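Local coordinates for protein glutamate--tRNA ligase (Elizabethkingia anophelis, PDB 6B1Z) that probably attaches glutamate to its cognate tRNA at the expense of ATP, as a class I aminoacyl-tRNA synthetase, at residues I50-T55 / R91-R96; R228-L233 / L256-K261. All coordinates share one frame; numbering follows the deposited sequence.

Contact 1: I50-T55 / R91-R96; sequences IEDTDT and RQSERR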
loop_
_atom_site.group_PDB
_atom_site.type_symbol
_atom_site.label_atom_id
_atom_site.label_comp_id
_atom_site.label_asym_id
_atom_site.label_seq_id
_atom_site.Cartn_x
_atom_site.Cartn_y
_atom_site.Cartn_z
ATOM N N ILE A 50 10.251 -8.935 12.551
ATOM C CA ILE A 50 11.054 -7.857 11.987
ATOM C C ILE A 50 12.369 -8.437 11.479
ATOM O O ILE A 50 13.125 -9.080 12.222
ATOM C CB ILE A 50 11.284 -6.740 13.015
ATOM C CG1 ILE A 50 9.947 -6.101 13.401
ATOM C CG2 ILE A 50 12.283 -5.702 12.469
ATOM C CD1 ILE A 50 9.162 -5.497 12.248
ATOM N N GLU A 51 12.631 -8.227 10.192
ATOM C CA GLU A 51 13.783 -8.817 9.527
ATOM C C GLU A 51 14.930 -7.814 9.530
ATOM O O GLU A 51 15.260 -7.200 8.514
ATOM C CB GLU A 51 13.399 -9.220 8.114
ATOM C CG GLU A 51 12.115 -9.991 8.074
ATOM C CD GLU A 51 12.348 -11.458 8.283
ATOM O OE1 GLU A 51 13.077 -12.027 7.439
ATOM O OE2 GLU A 51 11.845 -12.019 9.288
ATOM N N ASP A 52 15.526 -7.641 10.707
ATOM C CA ASP A 52 16.517 -6.593 10.910
ATOM C C ASP A 52 17.933 -7.136 11.081
ATOM O O ASP A 52 18.736 -6.542 11.804
ATOM C CB ASP A 52 16.139 -5.711 12.107
ATOM C CG ASP A 52 16.099 -6.477 13.427
ATOM O OD1 ASP A 52 15.960 -7.719 13.398
ATOM O OD2 ASP A 52 16.201 -5.826 14.493
ATOM N N THR A 53 18.283 -8.238 10.404
ATOM C CA THR A 53 19.668 -8.704 10.483
ATOM C C THR A 53 20.610 -7.976 9.531
ATOM O O THR A 53 21.829 -8.042 9.726
ATOM C CB THR A 53 19.782 -10.207 10.208
ATOM O OG1 THR A 53 19.194 -10.520 8.942
ATOM C CG2 THR A 53 19.106 -11.007 11.314
ATOM N N ASP A 54 20.093 -7.298 8.505
ATOM C CA ASP A 54 20.959 -6.549 7.590
ATOM C C ASP A 54 21.104 -5.133 8.145
ATOM O O ASP A 54 20.450 -4.182 7.711
ATOM C CB ASP A 54 20.402 -6.563 6.171
ATOM C CG ASP A 54 21.434 -6.142 5.137
ATOM O OD1 ASP A 54 22.574 -5.819 5.531
ATOM O OD2 ASP A 54 21.102 -6.135 3.934
ATOM N N THR A 55 21.998 -5.014 9.128
ATOM C CA THR A 55 22.122 -3.795 9.920
ATOM C C THR A 55 22.447 -2.572 9.067
ATOM O O THR A 55 22.047 -1.454 9.414
ATOM C CB THR A 55 23.194 -3.989 10.993
ATOM O OG1 THR A 55 23.047 -5.286 11.586
ATOM C CG2 THR A 55 23.073 -2.928 12.076
ATOM N N ARG A 91 12.199 -9.880 16.782
ATOM C CA ARG A 91 13.191 -9.222 15.930
ATOM C C ARG A 91 14.350 -10.178 15.708
ATOM O O ARG A 91 14.902 -10.725 16.668
ATOM C CB ARG A 91 13.722 -7.932 16.550
ATOM C CG ARG A 91 12.686 -6.897 16.861
ATOM C CD ARG A 91 13.376 -5.658 17.383
ATOM N NE ARG A 91 12.425 -4.592 17.697
ATOM C CZ ARG A 91 12.322 -4.014 18.885
ATOM N NH1 ARG A 91 13.131 -4.377 19.879
ATOM N NH2 ARG A 91 11.431 -3.038 19.089
ATOM N N GLN A 92 14.724 -10.373 14.443
ATOM C CA GLN A 92 15.764 -11.354 14.140
ATOM C C GLN A 92 17.124 -10.937 14.691
ATOM O O GLN A 92 17.947 -11.808 15.029
ATOM C CB GLN A 92 15.811 -11.584 12.629
ATOM C CG GLN A 92 14.554 -12.307 12.133
ATOM C CD GLN A 92 14.656 -12.770 10.699
ATOM O OE1 GLN A 92 15.038 -12.008 9.813
ATOM N NE2 GLN A 92 14.286 -14.014 10.462
ATOM N N SER A 93 17.379 -9.627 14.828
ATOM C CA SER A 93 18.644 -9.171 15.409
ATOM C C SER A 93 18.834 -9.657 16.843
ATOM O O SER A 93 19.961 -9.641 17.351
ATOM C CB SER A 93 18.745 -7.644 15.375
ATOM O OG SER A 93 17.759 -7.022 16.190
ATOM N N GLU A 94 17.763 -10.104 17.495
ATOM C CA GLU A 94 17.794 -10.498 18.891
ATOM C C GLU A 94 17.802 -12.009 19.074
ATOM O O GLU A 94 17.656 -12.488 20.207
ATOM C CB GLU A 94 16.602 -9.866 19.612
ATOM C CG GLU A 94 16.703 -8.344 19.623
ATOM C CD GLU A 94 15.451 -7.667 20.139
ATOM O OE1 GLU A 94 14.520 -8.391 20.536
ATOM O OE2 GLU A 94 15.402 -6.416 20.140
ATOM N N ARG A 95 18.037 -12.769 17.999
ATOM C CA ARG A 95 17.907 -14.222 18.024
ATOM C C ARG A 95 19.223 -14.941 17.741
ATOM O O ARG A 95 19.213 -16.092 17.291
ATOM C CB ARG A 95 16.830 -14.671 17.034
ATOM C CG ARG A 95 15.428 -14.103 17.375
ATOM C CD ARG A 95 14.390 -14.432 16.315
ATOM N NE ARG A 95 14.080 -15.859 16.202
ATOM C CZ ARG A 95 13.202 -16.509 16.960
ATOM N NH1 ARG A 95 12.575 -15.895 17.971
ATOM N NH2 ARG A 95 12.994 -17.798 16.735
ATOM N N ARG A 96 20.357 -14.295 18.035
ATOM C CA ARG A 96 21.645 -14.849 17.612
ATOM C C ARG A 96 21.927 -16.212 18.244
ATOM O O ARG A 96 22.486 -17.094 17.581
ATOM C CB ARG A 96 22.778 -13.868 17.921
ATOM C CG ARG A 96 24.139 -14.554 18.018
ATOM C CD ARG A 96 25.281 -13.586 18.281
ATOM N NE ARG A 96 25.597 -12.767 17.114
ATOM C CZ ARG A 96 26.246 -13.208 16.039
ATOM N NH1 ARG A 96 26.649 -14.472 15.963
ATOM N NH2 ARG A 96 26.493 -12.382 15.037
#
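Asp52 turns its carboxylate onto Ser93 and grips the serine with both oxygens. Its CG lies between the backbone N and the carbonyl carbon (chi1 62°), on the side of Ser93; the carboxylate oxygens then face its N-H and hydroxyl. OD1 accepts Ser93 N at 2.8 Å from the syn side, 35° out of the carboxylate plane, while Ser93 OG donates to OD2 at 2.6 Å from above it. A short acidic side chain and a small hydroxyl suit such close quarters. Beside this pair, Ile50 O receives Gln92 N at 3.0 Å in a nearly straight bond, part of the single backbone bridge between Ile50 and Arg91. Thr53 lays its methyl CG2 on Gln92 CB, 3.6 Å away, and the two side chains cross obliquely.

On the inner side, Gln92 runs past Ile50 O with an extended chain to meet the bent Glu51, the amide and carboxylate planes 38° apart. Gln92 OE1 stands 3.1 Å from Glu51 OE1, two acceptors not hydrogen-bonded to each other. Their attachments lie elsewhere: Glu51 OE2 pairs with Arg49, and Gln92 NE2 donates to Asp217 and Asn214 of helix 210-220. Arg91 meanwhile is salt-bridged to Glu94 and Glu63. The loops of the catalytic domain are therefore joined by directional bonds to Asp52 and Ile50, whereas the Glu51-Gln92 approach probably depends on those outside donors and acceptors to offset its repulsion.

Contact 2: R228-L233 / L256-K261; sequences RGEEWL and LSLILK. With EDO (1,2-ethanediol), chain R; FMT (formic acid), chain C.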
loop_
_atom_site.group_PDB
_atom_site.type_symbol
_atom_site.label_atom_id
_atom_site.label_comp_id
_atom_site.label_asym_id
_atom_site.label_seq_id
_atom_site.Cartn_x
_atom_site.Cartn_y
_atom_site.Cartn_z
ATOM N N ARG A 228 4.019 -14.805 0.397
ATOM C CA ARG A 228 5.022 -13.783 0.105
ATOM C C ARG A 228 5.044 -13.484 -1.389
ATOM O O ARG A 228 4.381 -14.153 -2.186
ATOM C CB ARG A 228 6.401 -14.227 0.607
ATOM C CG ARG A 228 6.950 -15.445 -0.102
ATOM C CD ARG A 228 8.204 -15.964 0.606
ATOM N NE ARG A 228 8.778 -17.074 -0.151
ATOM C CZ ARG A 228 9.757 -17.867 0.283
ATOM N NH1 ARG A 228 10.267 -17.704 1.500
ATOM N NH2 ARG A 228 10.206 -18.838 -0.505
ATOM N N GLY A 229 5.833 -12.455 -1.769
ATOM C CA GLY A 229 5.896 -12.046 -3.162
ATOM C C GLY A 229 6.719 -12.977 -4.038
ATOM O O GLY A 229 7.614 -13.685 -3.574
ATOM N N GLU A 230 6.440 -12.925 -5.351
ATOM C CA GLU A 230 7.149 -13.798 -6.282
ATOM C C GLU A 230 8.625 -13.430 -6.442
ATOM O O GLU A 230 9.365 -14.210 -7.054
ATOM C CB GLU A 230 6.456 -13.818 -7.647
ATOM C CG GLU A 230 6.595 -12.551 -8.452
ATOM C CD GLU A 230 6.099 -12.698 -9.892
ATOM O OE1 GLU A 230 6.427 -13.706 -10.564
ATOM O OE2 GLU A 230 5.402 -11.780 -10.361
ATOM N N GLU A 231 9.081 -12.297 -5.890
ATOM C CA GLU A 231 10.520 -12.035 -5.864
ATOM C C GLU A 231 11.279 -13.141 -5.144
ATOM O O GLU A 231 12.473 -13.341 -5.414
ATOM C CB GLU A 231 10.827 -10.669 -5.214
ATOM C CG GLU A 231 10.652 -10.564 -3.694
ATOM C CD GLU A 231 9.253 -10.146 -3.274
ATOM O OE1 GLU A 231 8.348 -10.144 -4.145
ATOM O OE2 GLU A 231 9.065 -9.801 -2.072
ATOM N N TRP A 232 10.606 -13.863 -4.250
ATOM C CA TRP A 232 11.186 -14.980 -3.516
ATOM C C TRP A 232 11.074 -16.311 -4.242
ATOM O O TRP A 232 11.698 -17.288 -3.803
ATOM C CB TRP A 232 10.505 -15.140 -2.154
ATOM C CG TRP A 232 10.835 -14.072 -1.186
ATOM C CD1 TRP A 232 10.058 -12.999 -0.858
ATOM C CD2 TRP A 232 12.022 -13.974 -0.388
ATOM N NE1 TRP A 232 10.693 -12.236 0.095
ATOM C CE2 TRP A 232 11.899 -12.808 0.398
ATOM C CE3 TRP A 232 13.175 -14.758 -0.261
ATOM C CZ2 TRP A 232 12.883 -12.400 1.292
ATOM C CZ3 TRP A 232 14.163 -14.351 0.637
ATOM C CH2 TRP A 232 14.000 -13.176 1.403
ATOM N N LEU A 233 10.279 -16.392 -5.312
ATOM C CA LEU A 233 10.055 -17.688 -5.947
ATOM C C LEU A 233 11.332 -18.356 -6.457
ATOM O O LEU A 233 11.441 -19.587 -6.321
ATOM C CB LEU A 233 9.024 -17.544 -7.078
ATOM C CG LEU A 233 8.482 -18.857 -7.653
ATOM C CD1 LEU A 233 7.779 -19.693 -6.587
ATOM C CD2 LEU A 233 7.518 -18.526 -8.790
ATOM N N LEU A 256 2.795 -14.586 -4.438
ATOM C CA LEU A 256 1.916 -13.605 -5.061
ATOM C C LEU A 256 2.628 -12.880 -6.198
ATOM O O LEU A 256 3.736 -12.363 -6.022
ATOM C CB LEU A 256 1.452 -12.606 -3.999
ATOM C CG LEU A 256 0.814 -13.237 -2.758
ATOM C CD1 LEU A 256 0.670 -12.194 -1.646
ATOM C CD2 LEU A 256 -0.559 -13.823 -3.109
ATOM N N SER A 257 1.987 -12.828 -7.356
ATOM C CA SER A 257 2.596 -12.185 -8.514
ATOM C C SER A 257 2.688 -10.677 -8.303
ATOM O O SER A 257 1.816 -10.067 -7.681
ATOM C CB SER A 257 1.789 -12.509 -9.774
ATOM O OG SER A 257 1.803 -13.918 -9.999
ATOM N N LEU A 258 3.764 -10.076 -8.817
ATOM C CA LEU A 258 3.971 -8.641 -8.641
ATOM C C LEU A 258 2.829 -7.845 -9.265
ATOM O O LEU A 258 2.292 -8.211 -10.313
ATOM C CB LEU A 258 5.306 -8.226 -9.270
ATOM C CG LEU A 258 6.536 -8.875 -8.624
ATOM C CD1 LEU A 258 7.803 -8.502 -9.387
ATOM C CD2 LEU A 258 6.655 -8.487 -7.164
ATOM N N ILE A 259 2.454 -6.756 -8.592
ATOM C CA ILE A 259 1.452 -5.834 -9.112
ATOM C C ILE A 259 2.000 -5.166 -10.363
ATOM O O ILE A 259 3.154 -4.722 -10.396
ATOM C CB ILE A 259 1.077 -4.809 -8.036
ATOM C CG1 ILE A 259 0.470 -5.522 -6.819
ATOM C CG2 ILE A 259 0.126 -3.751 -8.609
ATOM C CD1 ILE A 259 0.342 -4.663 -5.574
ATOM N N LEU A 260 1.178 -5.103 -11.401
ATOM C CA LEU A 260 1.614 -4.589 -12.688
ATOM C C LEU A 260 1.360 -3.084 -12.815
ATOM O O LEU A 260 0.543 -2.494 -12.098
ATOM C CB LEU A 260 0.915 -5.352 -13.813
ATOM C CG LEU A 260 1.132 -6.866 -13.772
ATOM C CD1 LEU A 260 0.311 -7.535 -14.846
ATOM C CD2 LEU A 260 2.606 -7.203 -13.945
ATOM N N LYS A 261 2.087 -2.469 -13.750
ATOM C CA LYS A 261 1.922 -1.049 -14.025
ATOM C C LYS A 261 0.502 -0.755 -14.505
ATOM O O LYS A 261 -0.170 -1.624 -15.073
ATOM C CB LYS A 261 2.911 -0.595 -15.100
ATOM C CG LYS A 261 4.335 -0.503 -14.628
ATOM C CD LYS A 261 5.199 0.178 -15.683
ATOM C CE LYS A 261 6.660 0.164 -15.287
ATOM N NZ LYS A 261 6.866 0.779 -13.947
HETATM C C1 EDO R . -1.255 -12.302 -6.824
HETATM O O1 EDO R . -0.735 -13.499 -7.429
HETATM C C2 EDO R . -2.384 -11.767 -7.696
HETATM O O2 EDO R . -1.805 -11.302 -8.924
HETATM C C FMT C . 9.707 -14.293 3.247
HETATM O O1 FMT C . 8.557 -13.901 3.477
HETATM O O2 FMT C . 10.074 -15.474 3.350
HETATM O O HOH W 1 3.573 -9.937 -12.081
#
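Parallel strand pairing, continued by a side-chain bond beyond the strand ends, joins Arg228, Gly229 and Glu230 to Leu256 and Leu258 in the catalytic domain. Arg228 O accepts Leu256 N at 2.8 Å. Leu256 O in turn receives Glu230 N at 2.8 Å, a more bent bond (135° at the hydrogen) with the donor tilted from the carbonyl plane, as the chain turns into the 3-10 segment 230-232.

Where the backbones part, Glu230 takes over. Its side chain, extended beyond CG, sends OE2 to Leu258 N, 2.8 Å away and nearly straight at 170°, meeting the N-H on the anti side. A glutamate is long enough to span this gap, and its other oxygen, OE1, is salt-bridged to Arg186. A water donates to both Glu230 OE2 and Leu258 O, tying the same two residues a second time. Leu258 crosses the glutamate at about a right angle, its CG 3.7 Å from Glu230 CG, so aliphatic parts pack beside the polar bond. Glu231 bends at chi2 (-90°), and its OE1 comes within 3.3 Å of Gly229 CA, a closeness that suits a residue without a side chain. Arg228 directs its CB away from segment 256-261; its NH1 donates to O2 of a formic acid, probably from the crystallisation liquor, at 2.9 Å, and its NH2 to His239.

Strands 225-229 and 252-256, linked through helix 236-246, form a beta-alpha-beta crossover of the Rossmann-type fold of class I synthetases. Leu256 packs on Arg30, Thr31 and Tyr34 of helix 26-41, a buried place fit for leucine, and the chain runs on to the family's KMSKS-like KLSKR sequence, which leads into helix 270-276.

Both contacts lie in the catalytic domain, in series along the chain, with centres about 24 Å apart and nearest atoms about 6 Å apart, without touching. Each is partly buried, but contact 2 is nearer the centre of the molecule and has exposed residues at its edge, whereas contact 1 is farther out and joins two loops. Helix 210-220 relates them: it packs against contact 1 and precedes the strand that enters contact 2. Contact 1 has one backbone bond and relies on an aspartate for its other two; contact 2 has two backbone bonds from strand pairing, extended by a glutamate and a water. In both, a carboxylate accepts one backbone N-H across the contact.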